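PDB 5EVI: beta-Lactamase/D-Alanine Carboxypeptidase from Pseudomonas syringae pv. tomato, which probably hydrolyses the amide bond of beta-lactam antibiotics to give substituted beta-amino acids, as a class C beta-lactamase. Local coordinates for residues P184-N189 with I236-A241. Sequence-based numbering, arbitrary orientation.
Sequences PALGLN and IRFVEA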
# COMPACT_ATOMS: atom_id res chain seq x y z
N PRO D 184 5.04 3.67 -15.68
CA PRO D 184 5.81 3.23 -16.86
C PRO D 184 7.19 2.63 -16.54
O PRO D 184 7.54 1.58 -17.09
CB PRO D 184 5.96 4.52 -17.68
CG PRO D 184 4.73 5.28 -17.36
CD PRO D 184 4.50 5.03 -15.89
N ALA D 185 7.95 3.28 -15.66
CA ALA D 185 9.29 2.78 -15.27
C ALA D 185 9.26 1.38 -14.65
O ALA D 185 10.22 0.62 -14.81
CB ALA D 185 9.97 3.76 -14.32
N LEU D 186 8.17 1.05 -13.96
CA LEU D 186 7.97 -0.28 -13.36
C LEU D 186 7.33 -1.31 -14.30
O LEU D 186 7.23 -2.48 -13.93
CB LEU D 186 7.13 -0.17 -12.08
CG LEU D 186 7.84 0.52 -10.91
CD1 LEU D 186 6.85 0.83 -9.80
CD2 LEU D 186 8.99 -0.32 -10.37
N GLY D 187 6.89 -0.90 -15.48
CA GLY D 187 6.20 -1.78 -16.40
C GLY D 187 4.76 -2.07 -16.01
O GLY D 187 4.20 -3.09 -16.42
N LEU D 188 4.16 -1.18 -15.21
CA LEU D 188 2.75 -1.26 -14.83
C LEU D 188 1.92 -0.38 -15.75
O LEU D 188 1.76 0.82 -15.50
CB LEU D 188 2.57 -0.82 -13.38
CG LEU D 188 3.37 -1.55 -12.30
CD1 LEU D 188 2.82 -1.19 -10.92
CD2 LEU D 188 3.34 -3.05 -12.51
N ASN D 189 1.39 -0.97 -16.82
CA ASN D 189 0.67 -0.24 -17.86
C ASN D 189 -0.86 -0.45 -17.83
O ASN D 189 -1.55 -0.31 -18.84
CB ASN D 189 1.29 -0.57 -19.23
CG ASN D 189 2.75 -0.17 -19.32
OD1 ASN D 189 3.64 -1.02 -19.44
ND2 ASN D 189 3.02 1.13 -19.23
N ILE D 236 0.62 -7.88 -9.10
CA ILE D 236 1.56 -9.00 -8.89
C ILE D 236 2.93 -8.75 -9.54
O ILE D 236 3.94 -9.28 -9.07
CB ILE D 236 0.95 -10.36 -9.35
CG1 ILE D 236 1.70 -11.56 -8.74
CG2 ILE D 236 0.91 -10.48 -10.86
CD1 ILE D 236 1.58 -11.70 -7.24
N ARG D 237 2.97 -7.94 -10.60
CA ARG D 237 4.24 -7.48 -11.20
C ARG D 237 4.99 -6.55 -10.24
O ARG D 237 6.21 -6.64 -10.13
CB ARG D 237 3.99 -6.77 -12.53
CG ARG D 237 5.22 -6.60 -13.41
CD ARG D 237 4.97 -5.60 -14.54
NE ARG D 237 5.73 -5.91 -15.74
CZ ARG D 237 7.00 -5.54 -15.99
NH1 ARG D 237 7.72 -4.84 -15.10
NH2 ARG D 237 7.57 -5.89 -17.14
N PHE D 238 4.25 -5.66 -9.58
CA PHE D 238 4.82 -4.79 -8.55
C PHE D 238 5.32 -5.60 -7.35
O PHE D 238 6.34 -5.24 -6.76
CB PHE D 238 3.80 -3.74 -8.10
CG PHE D 238 4.36 -2.71 -7.15
CD1 PHE D 238 5.46 -1.94 -7.50
CD2 PHE D 238 3.77 -2.50 -5.91
CE1 PHE D 238 5.97 -0.98 -6.63
CE2 PHE D 238 4.28 -1.55 -5.03
CZ PHE D 238 5.38 -0.79 -5.40
N VAL D 239 4.61 -6.66 -6.99
CA VAL D 239 5.07 -7.62 -5.97
C VAL D 239 6.36 -8.32 -6.42
O VAL D 239 7.30 -8.48 -5.64
CB VAL D 239 3.97 -8.65 -5.61
CG1 VAL D 239 4.52 -9.77 -4.72
CG2 VAL D 239 2.81 -7.97 -4.91
N GLU D 240 6.41 -8.72 -7.69
CA GLU D 240 7.62 -9.30 -8.27
C GLU D 240 8.79 -8.30 -8.34
O GLU D 240 9.95 -8.70 -8.18
CB GLU D 240 7.33 -9.92 -9.64
CG GLU D 240 6.61 -11.25 -9.51
CD GLU D 240 6.18 -11.83 -10.84
OE1 GLU D 240 6.85 -11.58 -11.87
OE2 GLU D 240 5.16 -12.55 -10.85
N ALA D 241 8.49 -7.03 -8.57
CA ALA D 241 9.50 -5.96 -8.47
C ALA D 241 10.10 -5.90 -7.06
O ALA D 241 11.32 -5.76 -6.92
CB ALA D 241 8.90 -4.60 -8.85
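R237 and F238, consecutive residues on one helix, both hold CG anti to the backbone N (chi1 -164° and -174°), yet they diverge: the arginine heads for 184-189, while the phenyl ring leaves at a steep angle to it and meets the leucine ends. L186 and L188 keep CG beside their own backbone N, and their ends reach back across. The arginine runs nearly extended as far as CD and then bends at chi3 (-149°), laying its guanidinium against the backbone where helix 174-186 stops. There G187 takes positive phi and two bonds run back into the last turn, a Schellman motif; one joins G187 N to P184 O at 3.0 Å. With only hydrogens on its CA, G187 lets the guanidinium lie close, its CA 3.6 Å above the guanidinium plane; a CB here would run into R237 NH1. NH1 ends 2.7 Å from L186 O, a carbonyl to which the Y248 hydroxyl hydrogen-bonds. G187 O sits over a face of the group, 3.3 Å from R237 NE but badly angled for a hydrogen bond. Alongside, the L188 and R237 chains slide past each other in opposite directions, with L188 CD2 3.6 Å from R237 CD. The other L188 branch, CD1, meets F238 CB at 3.9 Å, while L186 CD1 comes obliquely to F238 CE1 at 3.8 Å. The contact thus joins the helical part of the serine beta-lactamase fold to helix 232-243, whose I236 packs on strand 31-38 of the large antiparallel sheet; helix 70-83, which probably carries the SxxK lysine, lies against the apolar side, F73 stacking on F238.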